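Local coordinates for protein Rv1364c/MT1410 (Mycobacterium tuberculosis, PDB 3KE6) that probably regulates a stress-response sigma factor by joining a PP2C-type phosphatase (RsbU) domain to a serine-kinase, anti-sigma-factor (RsbW) domain, at residues A[132-137]-A[183-188]; A[153-158]-A[203-208]; A[265-270]-A[274-279]; A[282-287]-A[324-329]. All coordinates share one frame; numbering follows the deposited sequence.

Contact 1: A[132-137]-A[183-188]. With MN (manganese (II) ion), chain F.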
loop_
_atom_site.group_PDB
_atom_site.type_symbol
_atom_site.label_atom_id
_atom_site.label_comp_id
_atom_site.label_asym_id
_atom_site.label_seq_id
_atom_site.Cartn_x
_atom_site.Cartn_y
_atom_site.Cartn_z
ATOM N N GLY A 132 -9.954 11.215 -8.135
ATOM C CA GLY A 132 -8.912 10.651 -9.001
ATOM C C GLY A 132 -7.740 11.610 -9.175
ATOM O O GLY A 132 -6.743 11.292 -9.839
ATOM N N GLU A 133 -7.849 12.787 -8.565
ATOM C CA GLU A 133 -6.810 13.788 -8.657
ATOM C C GLU A 133 -5.574 13.255 -7.975
ATOM O O GLU A 133 -5.622 12.884 -6.795
ATOM C CB GLU A 133 -7.249 15.087 -7.986
ATOM C CG GLU A 133 -6.122 16.095 -7.827
ATOM C CD GLU A 133 -6.604 17.473 -7.446
ATOM O OE1 GLU A 133 -7.834 17.694 -7.419
ATOM O OE2 GLU A 133 -5.737 18.334 -7.178
ATOM N N PHE A 134 -4.478 13.228 -8.730
ATOM C CA PHE A 134 -3.197 12.735 -8.251
ATOM C C PHE A 134 -2.107 13.816 -8.345
ATOM O O PHE A 134 -1.488 14.017 -9.393
ATOM C CB PHE A 134 -2.781 11.512 -9.050
ATOM C CG PHE A 134 -1.571 10.843 -8.505
ATOM C CD1 PHE A 134 -1.672 10.019 -7.398
ATOM C CD2 PHE A 134 -0.330 11.060 -9.070
ATOM C CE1 PHE A 134 -0.547 9.408 -6.873
ATOM C CE2 PHE A 134 0.792 10.456 -8.553
ATOM C CZ PHE A 134 0.689 9.629 -7.462
ATOM N N GLN A 135 -1.880 14.498 -7.229
ATOM C CA GLN A 135 -0.925 15.587 -7.146
ATOM C C GLN A 135 0.457 15.030 -6.857
ATOM O O GLN A 135 0.640 14.322 -5.885
ATOM C CB GLN A 135 -1.354 16.541 -6.031
ATOM C CG GLN A 135 -0.341 17.605 -5.657
ATOM C CD GLN A 135 -0.968 18.744 -4.884
ATOM O OE1 GLN A 135 -2.160 19.040 -5.047
ATOM N NE2 GLN A 135 -0.165 19.410 -4.049
ATOM N N TYR A 136 1.433 15.370 -7.687
ATOM C CA TYR A 136 2.748 14.764 -7.588
ATOM C C TYR A 136 3.889 15.756 -7.801
ATOM O O TYR A 136 3.718 16.792 -8.448
ATOM C CB TYR A 136 2.856 13.625 -8.596
ATOM C CG TYR A 136 2.956 14.089 -10.023
ATOM C CD1 TYR A 136 1.822 14.424 -10.751
ATOM C CD2 TYR A 136 4.188 14.190 -10.650
ATOM C CE1 TYR A 136 1.919 14.833 -12.054
ATOM C CE2 TYR A 136 4.293 14.596 -11.952
ATOM C CZ TYR A 136 3.164 14.923 -12.660
ATOM O OH TYR A 136 3.293 15.353 -13.983
ATOM N N CYS A 137 5.041 15.409 -7.233
ATOM C CA CYS A 137 6.268 16.176 -7.331
ATOM C C CYS A 137 7.419 15.230 -7.679
ATOM O O CYS A 137 7.535 14.142 -7.101
ATOM C CB CYS A 137 6.570 16.903 -6.019
ATOM S SG CYS A 137 7.996 18.042 -6.128
ATOM N N ILE A 183 -0.383 3.952 -12.081
ATOM C CA ILE A 183 0.785 4.813 -12.116
ATOM C C ILE A 183 1.984 4.138 -11.439
ATOM O O ILE A 183 1.838 3.508 -10.406
ATOM C CB ILE A 183 0.490 6.149 -11.426
ATOM C CG1 ILE A 183 1.660 7.114 -11.612
ATOM C CG2 ILE A 183 0.240 5.951 -9.955
ATOM C CD1 ILE A 183 1.397 8.481 -11.019
ATOM N N LEU A 184 3.166 4.282 -12.036
ATOM C CA LEU A 184 4.358 3.547 -11.607
ATOM C C LEU A 184 5.513 4.466 -11.180
ATOM O O LEU A 184 6.185 5.073 -11.995
ATOM C CB LEU A 184 4.819 2.602 -12.725
ATOM C CG LEU A 184 3.983 1.336 -13.000
ATOM C CD1 LEU A 184 2.538 1.632 -13.428
ATOM C CD2 LEU A 184 4.644 0.467 -14.055
ATOM N N PHE A 185 5.724 4.559 -9.881
ATOM C CA PHE A 185 6.899 5.202 -9.313
ATOM C C PHE A 185 8.059 4.205 -9.390
ATOM O O PHE A 185 7.885 3.023 -9.072
ATOM C CB PHE A 185 6.637 5.568 -7.834
ATOM C CG PHE A 185 5.802 6.822 -7.633
ATOM C CD1 PHE A 185 6.175 7.775 -6.695
ATOM C CD2 PHE A 185 4.653 7.051 -8.378
ATOM C CE1 PHE A 185 5.419 8.935 -6.511
ATOM C CE2 PHE A 185 3.909 8.210 -8.206
ATOM C CZ PHE A 185 4.294 9.154 -7.271
ATOM N N TYR A 186 9.242 4.679 -9.763
ATOM C CA TYR A 186 10.425 3.812 -9.901
ATOM C C TYR A 186 11.710 4.614 -9.643
ATOM O O TYR A 186 11.696 5.845 -9.683
ATOM C CB TYR A 186 10.486 3.225 -11.321
ATOM C CG TYR A 186 10.559 4.328 -12.314
ATOM C CD1 TYR A 186 11.771 4.790 -12.780
ATOM C CD2 TYR A 186 9.414 4.987 -12.702
ATOM C CE1 TYR A 186 11.833 5.857 -13.665
ATOM C CE2 TYR A 186 9.456 6.042 -13.588
ATOM C CZ TYR A 186 10.670 6.476 -14.062
ATOM O OH TYR A 186 10.712 7.531 -14.923
ATOM N N THR A 187 12.818 3.915 -9.419
ATOM C CA THR A 187 14.111 4.565 -9.298
ATOM C C THR A 187 14.889 4.372 -10.585
ATOM O O THR A 187 14.542 3.513 -11.401
ATOM C CB THR A 187 14.938 4.044 -8.101
ATOM O OG1 THR A 187 14.903 2.612 -8.062
ATOM C CG2 THR A 187 14.404 4.623 -6.807
ATOM N N ASP A 188 15.947 5.167 -10.746
ATOM C CA ASP A 188 16.748 5.190 -11.964
ATOM C C ASP A 188 17.414 3.850 -12.267
ATOM O O ASP A 188 17.831 3.589 -13.405
ATOM C CB ASP A 188 17.787 6.341 -11.930
ATOM C CG ASP A 188 18.800 6.234 -10.774
ATOM O OD1 ASP A 188 18.836 5.218 -10.043
ATOM O OD2 ASP A 188 19.570 7.200 -10.589
HETATM MN MN MN F . 20.176 5.303 -8.280
HETATM O O HOH W 1 21.614 6.631 -9.298
HETATM O O HOH W 2 21.761 4.732 -6.842
HETATM O O HOH W 3 18.957 3.582 -7.600
#
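F134 meets I183 and F185 across the interior between two beta-sheets of the PP2C-type phosphatase domain. The contact is apolar, and no hydrogen bond joins the two segments. With CG anti to the backbone N (chi1 -172°), the F134 ring reaches toward strand 182-186 and ends with CE2 3.2 Å from I183 CD1. I183 CD1 also lies in the plane of the F185 ring, at its edge, so this methyl touches both rings. The aromatic pair is rim to rim: the planes stand at 89°, the centroids are 6.0 Å apart, and F134 CZ is 3.6 Å from F185 CE2. Neither ring lies over the face of the other. L127 and C123 of strand 121-128 and M254 of strand 249-256 extend this interior. Metal coordination is confined to the far end of the second segment. D188 OD1 binds a manganese ion at 2.2 Å, three waters share that ion, and D71 and D247 complete the site. D188 OD2 accepts a bond of 2.5 Å from one of these waters. The facing sheets are thus joined here by shape-dependent hydrocarbon packing, while the metal chemistry lies just past the end of strand 182-186.

Contact 2: A[153-158]-A[203-208]; sequences ARYVEP and AEFADL
A153 and Y155, on the short strand 153-155, pack against A206 and F205 of helix 198-212, which lies on the outer side of the PP2C-type beta sandwich. Short strand and helix axes approach to 7.5 Å at 145°, and the two segments share no hydrogen bond. The closely packed part is built around A206 and the phenol of Y155. A153 CB presses on A206 O at 3.2 Å. The Y155 CG stands beside the backbone N (chi1 -70°), which sends the ring across to the helix, where its hydroxyl comes against the F205 ring. Y155 OH lies 3.2 Å from F205 CD2, and that carbon sits at the edge of the tyrosine ring, near its plane. The hydroxyl donates a hydrogen bond to T202 O, one residue before the segment, so the polar tip is satisfied within an otherwise apolar junction. F205 carries the packing inward, onto L184 and, edge-to-face, against Y186. At the solvent side, R154 points away from the helix and forms a salt bridge with E175, while E157, P158, A203 and D207 are exposed. The A206 methyl is part of the close packing, its CB 3.9 Å from Y155 CE1.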
loop_
_atom_site.group_PDB
_atom_site.type_symbol
_atom_site.label_atom_id
_atom_site.label_comp_id
_atom_site.label_asym_id
_atom_site.label_seq_id
_atom_site.Cartn_x
_atom_site.Cartn_y
_atom_site.Cartn_z
ATOM N N ALA A 153 0.591 3.383 -22.154
ATOM C CA ALA A 153 1.578 3.891 -21.225
ATOM C C ALA A 153 2.011 5.241 -21.759
ATOM O O ALA A 153 1.836 5.522 -22.932
ATOM C CB ALA A 153 2.754 2.943 -21.116
ATOM N N ARG A 154 2.522 6.085 -20.881
ATOM C CA ARG A 154 3.165 7.335 -21.250
ATOM C C ARG A 154 3.675 7.912 -19.961
ATOM O O ARG A 154 3.061 7.726 -18.914
ATOM C CB ARG A 154 2.211 8.331 -21.915
ATOM C CG ARG A 154 1.247 9.018 -20.976
ATOM C CD ARG A 154 0.109 9.708 -21.718
ATOM N NE ARG A 154 -0.777 10.382 -20.767
ATOM C CZ ARG A 154 -0.555 11.592 -20.246
ATOM N NH1 ARG A 154 0.522 12.310 -20.587
ATOM N NH2 ARG A 154 -1.425 12.098 -19.377
ATOM N N TYR A 155 4.794 8.604 -20.030
ATOM C CA TYR A 155 5.343 9.245 -18.865
ATOM C C TYR A 155 4.560 10.504 -18.573
ATOM O O TYR A 155 4.176 11.227 -19.482
ATOM C CB TYR A 155 6.830 9.552 -19.088
ATOM C CG TYR A 155 7.640 8.282 -19.104
ATOM C CD1 TYR A 155 8.050 7.701 -20.300
ATOM C CD2 TYR A 155 7.944 7.623 -17.906
ATOM C CE1 TYR A 155 8.767 6.513 -20.303
ATOM C CE2 TYR A 155 8.658 6.447 -17.898
ATOM C CZ TYR A 155 9.064 5.889 -19.091
ATOM O OH TYR A 155 9.771 4.710 -19.053
ATOM N N VAL A 156 4.300 10.746 -17.296
ATOM C CA VAL A 156 3.766 12.026 -16.855
ATOM C C VAL A 156 4.886 13.034 -16.990
ATOM O O VAL A 156 6.050 12.649 -17.034
ATOM C CB VAL A 156 3.268 11.979 -15.390
ATOM C CG1 VAL A 156 2.058 11.064 -15.260
ATOM C CG2 VAL A 156 4.365 11.533 -14.464
ATOM N N GLU A 157 4.538 14.314 -17.068
ATOM C CA GLU A 157 5.534 15.382 -17.240
ATOM C C GLU A 157 6.311 15.653 -15.941
ATOM O O GLU A 157 5.718 15.653 -14.864
ATOM C CB GLU A 157 4.844 16.681 -17.672
ATOM C CG GLU A 157 4.002 16.584 -18.952
ATOM C CD GLU A 157 4.817 16.732 -20.223
ATOM O OE1 GLU A 157 5.818 16.000 -20.385
ATOM O OE2 GLU A 157 4.443 17.577 -21.065
ATOM N N PRO A 158 7.634 15.908 -16.041
ATOM C CA PRO A 158 8.389 16.344 -14.858
ATOM C C PRO A 158 7.854 17.668 -14.302
ATOM O O PRO A 158 7.474 18.553 -15.065
ATOM C CB PRO A 158 9.821 16.525 -15.374
ATOM C CG PRO A 158 9.872 15.831 -16.686
ATOM C CD PRO A 158 8.487 15.831 -17.242
ATOM N N ALA A 203 11.963 3.992 -23.179
ATOM C CA ALA A 203 10.892 3.592 -24.107
ATOM C C ALA A 203 10.523 2.102 -24.017
ATOM O O ALA A 203 9.445 1.713 -24.461
ATOM C CB ALA A 203 11.262 3.956 -25.533
ATOM N N GLU A 204 11.406 1.278 -23.452
ATOM C CA GLU A 204 11.160 -0.159 -23.346
ATOM C C GLU A 204 10.288 -0.454 -22.135
ATOM O O GLU A 204 9.389 -1.299 -22.180
ATOM C CB GLU A 204 12.481 -0.925 -23.237
ATOM C CG GLU A 204 12.322 -2.430 -23.452
ATOM C CD GLU A 204 13.605 -3.215 -23.214
ATOM O OE1 GLU A 204 14.708 -2.689 -23.543
ATOM O OE2 GLU A 204 13.494 -4.363 -22.706
ATOM N N PHE A 205 10.585 0.235 -21.043
ATOM C CA PHE A 205 9.784 0.185 -19.840
ATOM C C PHE A 205 8.339 0.569 -20.184
ATOM O O PHE A 205 7.416 -0.179 -19.881
ATOM C CB PHE A 205 10.434 1.108 -18.788
ATOM C CG PHE A 205 9.649 1.282 -17.510
ATOM C CD1 PHE A 205 8.770 0.306 -17.043
ATOM C CD2 PHE A 205 9.825 2.434 -16.755
ATOM C CE1 PHE A 205 8.056 0.497 -15.859
ATOM C CE2 PHE A 205 9.128 2.633 -15.568
ATOM C CZ PHE A 205 8.246 1.665 -15.117
ATOM N N ALA A 206 8.146 1.706 -20.845
ATOM C CA ALA A 206 6.801 2.152 -21.251
ATOM C C ALA A 206 6.058 1.120 -22.110
ATOM O O ALA A 206 4.940 0.745 -21.784
ATOM C CB ALA A 206 6.878 3.489 -21.989
ATOM N N ASP A 207 6.687 0.668 -23.195
ATOM C CA ASP A 207 6.059 -0.286 -24.127
ATOM C C ASP A 207 5.684 -1.597 -23.452
ATOM O O ASP A 207 4.646 -2.170 -23.753
ATOM C CB ASP A 207 6.982 -0.598 -25.332
ATOM C CG ASP A 207 7.177 0.597 -26.259
ATOM O OD1 ASP A 207 6.908 1.740 -25.827
ATOM O OD2 ASP A 207 7.618 0.397 -27.422
ATOM N N LEU A 208 6.550 -2.069 -22.563
ATOM C CA LEU A 208 6.357 -3.343 -21.874
ATOM C C LEU A 208 5.202 -3.251 -20.882
ATOM O O LEU A 208 4.358 -4.139 -20.811
ATOM C CB LEU A 208 7.645 -3.739 -21.149
ATOM C CG LEU A 208 7.794 -5.147 -20.571
ATOM C CD1 LEU A 208 7.359 -6.230 -21.563
ATOM C CD2 LEU A 208 9.257 -5.349 -20.145
#

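Contact 3: A[265-270]-A[274-279]; sequences ITLDAT and ARTVRA. With SO4 (sulfate ion), chain C.
Strand 265-267 and helix 274-279 run almost antiparallel, at 168° with their axes 10.0 Å apart, bringing I265 opposite V277 and L267 opposite T276. This is a strand-turn-helix unit of the histidine kinase-like ATPase domain, in which helix 273-288 folds back over the sheet that its own preceding strand belongs to. The contact is apolar and made mostly by methyl groups. L267 contributes one branch: CD1 lies 3.5 Å from T276 CG2 and 3.8 Å from V277 CG2, so it rests between two consecutive helix residues. T276 turns CG2 to the strand, with OG1 beside its backbone N (chi1 -67°) and hydrogen-bonded to N272 O, just before the helix begins. I265 approaches V277 with the far end of its chain, CD1 lying 4.1 Å from V277 CA. V277 also packs on V324 of the neighbouring strand and on I302 of helix 292-312, which places it in the buried layer between sheet and helices. An inverse gamma turn centred on A269 begins the connection, and a water accepts from A274 N at 2.8 Å and lies within hydrogen-bonding distance of T270 O. R278 points away from the strand. Its chain is bent at chi3, and its NH2 is hydrogen-bonded to S303 OG, while NE donates to sulfate O2 at 2.7 Å with an N-H...O angle of 138°.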
loop_
_atom_site.group_PDB
_atom_site.type_symbol
_atom_site.label_atom_id
_atom_site.label_comp_id
_atom_site.label_asym_id
_atom_site.label_seq_id
_atom_site.Cartn_x
_atom_site.Cartn_y
_atom_site.Cartn_z
ATOM N N ILE A 265 -24.469 -8.694 6.835
ATOM C CA ILE A 265 -25.250 -9.927 6.814
ATOM C C ILE A 265 -26.084 -9.948 8.060
ATOM O O ILE A 265 -25.578 -9.606 9.133
ATOM C CB ILE A 265 -24.365 -11.185 6.911
ATOM C CG1 ILE A 265 -23.154 -11.104 5.999
ATOM C CG2 ILE A 265 -25.172 -12.428 6.598
ATOM C CD1 ILE A 265 -22.113 -12.180 6.315
ATOM N N THR A 266 -27.322 -10.401 7.932
ATOM C CA THR A 266 -28.235 -10.559 9.055
ATOM C C THR A 266 -28.698 -12.016 9.029
ATOM O O THR A 266 -29.388 -12.418 8.097
ATOM C CB THR A 266 -29.432 -9.556 8.926
ATOM O OG1 THR A 266 -28.922 -8.231 8.983
ATOM C CG2 THR A 266 -30.445 -9.686 10.040
ATOM N N LEU A 267 -28.316 -12.797 10.039
ATOM C CA LEU A 267 -28.536 -14.250 10.062
ATOM C C LEU A 267 -29.292 -14.738 11.273
ATOM O O LEU A 267 -29.322 -14.093 12.302
ATOM C CB LEU A 267 -27.189 -14.998 10.086
ATOM C CG LEU A 267 -26.338 -14.933 8.826
ATOM C CD1 LEU A 267 -25.427 -16.124 8.755
ATOM C CD2 LEU A 267 -27.283 -14.861 7.566
ATOM N N ASP A 268 -29.851 -15.932 11.154
ATOM C CA ASP A 268 -30.473 -16.566 12.284
ATOM C C ASP A 268 -29.369 -17.097 13.177
ATOM O O ASP A 268 -28.317 -17.474 12.683
ATOM C CB ASP A 268 -31.396 -17.681 11.811
ATOM C CG ASP A 268 -32.489 -17.176 10.884
ATOM O OD1 ASP A 268 -32.713 -15.953 10.814
ATOM O OD2 ASP A 268 -33.138 -18.004 10.222
ATOM N N ALA A 269 -29.587 -17.093 14.494
ATOM C CA ALA A 269 -28.591 -17.634 15.421
ATOM C C ALA A 269 -28.746 -19.153 15.419
ATOM O O ALA A 269 -29.345 -19.743 16.304
ATOM C CB ALA A 269 -28.736 -17.049 16.805
ATOM N N THR A 270 -28.194 -19.756 14.375
ATOM C CA THR A 270 -28.317 -21.167 14.067
ATOM C C THR A 270 -26.923 -21.775 14.118
ATOM O O THR A 270 -25.925 -21.085 14.228
ATOM C CB THR A 270 -28.954 -21.340 12.663
ATOM O OG1 THR A 270 -30.374 -21.241 12.780
ATOM C CG2 THR A 270 -28.620 -22.669 12.013
ATOM N N ALA A 274 -21.992 -19.547 11.368
ATOM C CA ALA A 274 -20.600 -19.208 11.287
ATOM C C ALA A 274 -20.074 -19.618 9.924
ATOM O O ALA A 274 -19.236 -18.927 9.331
ATOM C CB ALA A 274 -19.808 -19.874 12.399
ATOM N N ARG A 275 -20.604 -20.727 9.425
ATOM C CA ARG A 275 -20.178 -21.271 8.155
ATOM C C ARG A 275 -20.655 -20.322 7.082
ATOM O O ARG A 275 -19.946 -20.049 6.120
ATOM C CB ARG A 275 -20.736 -22.694 7.961
ATOM C CG ARG A 275 -20.380 -23.332 6.617
ATOM C CD ARG A 275 -21.009 -24.679 6.447
ATOM N NE ARG A 275 -22.451 -24.594 6.607
ATOM C CZ ARG A 275 -23.291 -25.637 6.634
ATOM N NH1 ARG A 275 -24.589 -25.421 6.787
ATOM N NH2 ARG A 275 -22.858 -26.885 6.493
ATOM N N THR A 276 -21.846 -19.782 7.269
ATOM C CA THR A 276 -22.390 -18.799 6.321
ATOM C C THR A 276 -21.571 -17.526 6.303
ATOM O O THR A 276 -21.099 -17.103 5.261
ATOM C CB THR A 276 -23.864 -18.531 6.601
ATOM O OG1 THR A 276 -24.598 -19.721 6.319
ATOM C CG2 THR A 276 -24.387 -17.491 5.701
ATOM N N VAL A 277 -21.337 -16.957 7.473
ATOM C CA VAL A 277 -20.497 -15.763 7.576
ATOM C C VAL A 277 -19.078 -15.958 7.007
ATOM O O VAL A 277 -18.672 -15.206 6.122
ATOM C CB VAL A 277 -20.438 -15.304 8.999
ATOM C CG1 VAL A 277 -19.447 -14.152 9.165
ATOM C CG2 VAL A 277 -21.879 -14.953 9.440
ATOM N N ARG A 278 -18.348 -16.969 7.465
ATOM C CA ARG A 278 -17.039 -17.310 6.872
ATOM C C ARG A 278 -17.097 -17.318 5.338
ATOM O O ARG A 278 -16.261 -16.698 4.694
ATOM C CB ARG A 278 -16.532 -18.681 7.355
ATOM C CG ARG A 278 -15.999 -18.692 8.783
ATOM C CD ARG A 278 -15.168 -19.958 9.121
ATOM N NE ARG A 278 -15.869 -21.167 8.753
ATOM C CZ ARG A 278 -16.634 -21.885 9.575
ATOM N NH1 ARG A 278 -17.238 -22.973 9.126
ATOM N NH2 ARG A 278 -16.808 -21.531 10.835
ATOM N N ALA A 279 -18.046 -18.027 4.730
ATOM C CA ALA A 279 -18.018 -18.088 3.246
ATOM C C ALA A 279 -18.026 -16.670 2.677
ATOM O O ALA A 279 -17.148 -16.282 1.908
ATOM C CB ALA A 279 -19.141 -18.894 2.687
HETATM S S SO4 C . -13.042 -21.850 6.159
HETATM O O1 SO4 C . -13.068 -20.973 5.033
HETATM O O2 SO4 C . -14.388 -22.036 6.647
HETATM O O3 SO4 C . -12.503 -23.115 5.730
HETATM O O4 SO4 C . -12.253 -21.317 7.235
HETATM O O HOH W 4 -22.831 -21.180 13.476
#

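Contact 4: A[282-287]-A[324-329]. With SO4 (sulfate ion), chain C.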
loop_
_atom_site.group_PDB
_atom_site.type_symbol
_atom_site.label_atom_id
_atom_site.label_comp_id
_atom_site.label_asym_id
_atom_site.label_seq_id
_atom_site.Cartn_x
_atom_site.Cartn_y
_atom_site.Cartn_z
ATOM N N ARG A 282 -14.928 -14.508 3.296
ATOM C CA ARG A 282 -13.897 -14.869 2.348
ATOM C C ARG A 282 -14.133 -14.248 0.969
ATOM O O ARG A 282 -13.212 -13.651 0.414
ATOM C CB ARG A 282 -13.751 -16.392 2.224
ATOM C CG ARG A 282 -12.717 -16.936 3.145
ATOM C CD ARG A 282 -12.259 -18.348 2.862
ATOM N NE ARG A 282 -11.803 -18.823 4.153
ATOM C CZ ARG A 282 -10.587 -18.648 4.668
ATOM N NH1 ARG A 282 -10.319 -19.104 5.880
ATOM N NH2 ARG A 282 -9.631 -18.055 4.004
ATOM N N GLU A 283 -15.334 -14.375 0.403
ATOM C CA GLU A 283 -15.582 -13.719 -0.869
ATOM C C GLU A 283 -15.146 -12.269 -0.760
ATOM O O GLU A 283 -14.321 -11.787 -1.525
ATOM C CB GLU A 283 -17.065 -13.706 -1.238
ATOM C CG GLU A 283 -17.650 -15.016 -1.636
ATOM C CD GLU A 283 -19.015 -14.872 -2.338
ATOM O OE1 GLU A 283 -19.333 -13.751 -2.823
ATOM O OE2 GLU A 283 -19.750 -15.892 -2.439
ATOM N N TRP A 284 -15.735 -11.596 0.216
ATOM C CA TRP A 284 -15.570 -10.172 0.412
ATOM C C TRP A 284 -14.111 -9.762 0.486
ATOM O O TRP A 284 -13.714 -8.809 -0.181
ATOM C CB TRP A 284 -16.291 -9.740 1.697
ATOM C CG TRP A 284 -16.292 -8.275 1.883
ATOM C CD1 TRP A 284 -16.973 -7.349 1.143
ATOM C CD2 TRP A 284 -15.568 -7.551 2.877
ATOM N NE1 TRP A 284 -16.706 -6.096 1.624
ATOM C CE2 TRP A 284 -15.847 -6.204 2.693
ATOM C CE3 TRP A 284 -14.688 -7.929 3.910
ATOM C CZ2 TRP A 284 -15.268 -5.218 3.478
ATOM C CZ3 TRP A 284 -14.115 -6.955 4.697
ATOM C CH2 TRP A 284 -14.409 -5.617 4.485
ATOM N N LEU A 285 -13.322 -10.485 1.291
ATOM C CA LEU A 285 -11.920 -10.105 1.515
ATOM C C LEU A 285 -11.073 -10.383 0.276
ATOM O O LEU A 285 -10.065 -9.713 0.042
ATOM C CB LEU A 285 -11.323 -10.815 2.718
ATOM C CG LEU A 285 -11.870 -10.384 4.063
ATOM C CD1 LEU A 285 -11.623 -11.466 5.080
ATOM C CD2 LEU A 285 -11.224 -9.095 4.502
ATOM N N ALA A 286 -11.498 -11.344 -0.522
ATOM C CA ALA A 286 -10.869 -11.573 -1.829
ATOM C C ALA A 286 -11.118 -10.361 -2.740
ATOM O O ALA A 286 -10.221 -9.927 -3.435
ATOM C CB ALA A 286 -11.387 -12.887 -2.485
ATOM N N GLU A 287 -12.338 -9.835 -2.743
ATOM C CA GLU A 287 -12.679 -8.668 -3.568
ATOM C C GLU A 287 -11.879 -7.480 -3.081
ATOM O O GLU A 287 -11.309 -6.762 -3.874
ATOM C CB GLU A 287 -14.188 -8.351 -3.491
ATOM C CG GLU A 287 -15.054 -9.165 -4.441
ATOM C CD GLU A 287 -16.561 -9.084 -4.126
ATOM O OE1 GLU A 287 -17.327 -8.613 -5.009
ATOM O OE2 GLU A 287 -16.990 -9.504 -3.019
ATOM N N VAL A 324 -23.783 -8.777 11.213
ATOM C CA VAL A 324 -22.352 -8.681 10.956
ATOM C C VAL A 324 -22.136 -7.596 9.946
ATOM O O VAL A 324 -22.871 -7.478 8.977
ATOM C CB VAL A 324 -21.757 -9.988 10.376
ATOM C CG1 VAL A 324 -20.261 -9.830 10.201
ATOM C CG2 VAL A 324 -22.095 -11.224 11.238
ATOM N N ALA A 325 -21.124 -6.793 10.188
ATOM C CA ALA A 325 -20.811 -5.651 9.346
ATOM C C ALA A 325 -19.308 -5.598 9.266
ATOM O O ALA A 325 -18.624 -5.886 10.249
ATOM C CB ALA A 325 -21.361 -4.381 9.962
ATOM N N ALA A 326 -18.783 -5.286 8.095
ATOM C CA ALA A 326 -17.338 -5.132 7.923
ATOM C C ALA A 326 -17.108 -4.184 6.756
ATOM O O ALA A 326 -17.821 -4.267 5.732
ATOM C CB ALA A 326 -16.674 -6.476 7.660
ATOM N N ALA A 327 -16.147 -3.271 6.924
ATOM C CA ALA A 327 -15.830 -2.285 5.910
ATOM C C ALA A 327 -14.342 -1.929 5.981
ATOM O O ALA A 327 -13.740 -1.939 7.091
ATOM C CB ALA A 327 -16.670 -1.061 6.121
ATOM N N LEU A 328 -13.752 -1.644 4.812
ATOM C CA LEU A 328 -12.383 -1.138 4.717
ATOM C C LEU A 328 -12.436 0.372 4.514
ATOM O O LEU A 328 -13.167 0.868 3.638
ATOM C CB LEU A 328 -11.621 -1.781 3.571
ATOM C CG LEU A 328 -10.144 -1.361 3.383
ATOM C CD1 LEU A 328 -9.236 -1.980 4.457
ATOM C CD2 LEU A 328 -9.639 -1.778 2.025
ATOM N N ALA A 329 -11.695 1.094 5.358
ATOM C CA ALA A 329 -11.595 2.551 5.301
ATOM C C ALA A 329 -10.332 2.915 4.564
ATOM O O ALA A 329 -9.437 2.085 4.357
ATOM C CB ALA A 329 -11.549 3.146 6.695
HETATM S S SO4 C . -13.042 -21.850 6.159
HETATM O O1 SO4 C . -13.068 -20.973 5.033
HETATM O O2 SO4 C . -14.388 -22.036 6.647
HETATM O O3 SO4 C . -12.503 -23.115 5.730
HETATM O O4 SO4 C . -12.253 -21.317 7.235
#
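In the helix-on-sheet layer of the histidine kinase-like ATPase domain, W284 of helix 273-288 packs against A326, A327 and L328 of strand 322-328. Helix and strand segments run nearly parallel, at 8°, with their axes 10.5 Å apart, and one large side chain bridges that gap. The W284 side chain swings away from its own backbone N (chi1 -174°), carrying the indole to the strand with its six-membered ring foremost. CZ3 lies 3.9 Å from A326 CB, the methyl that points toward the helix. CZ2 approaches A326 O at 3.5 Å, while CH2 lies 3.8 Å from A327 N. The peptide beyond is met by the indole rim: A327 C and L328 N lie at its edge, near the ring plane. The indole N-H is used elsewhere, NE1 hydrogen-bonding to P261 O. R282, two residues earlier on the helix, takes no part in the strand contact. It grips a sulfate with two atoms, NE donating to O1 at 2.6 Å and NH1 to O4 at 3.2 Å, the second bond being the straighter, at 158°. The sulfate probably comes from the crystallisation liquor, and R278 binds it too. The small A326 side chain is consistent with the indole's close approach to the strand backbone, and the hydrogen bond to P261 O probably restrains the ring's turn, so non-directional packing is combined with one outside hydrogen bond.

How the contacts relate
Contacts 1 and 2 lie in the phosphatase domain, contacts 3 and 4 in the kinase-like domain, with the two pairs far apart. Contact 1 is wholly buried; the other three are only partly so. Contacts 1 and 2 touch directly: Y136 OH is probably hydrogen-bonded to E157 O, and Y186 packs on F205. Contact 1 lies between the sheets, contact 2 on the outer helix. Contacts 3 and 4 share helix 273-288 and neighbouring strands, paired through I265 O and V324 N; their arginines R278 and R282 hold one sulfate. Chemically, contact 1 pairs phenylalanines, contact 2 adds a phenol, contact 3 is mostly methyl packing, and contact 4 sets indole against backbone.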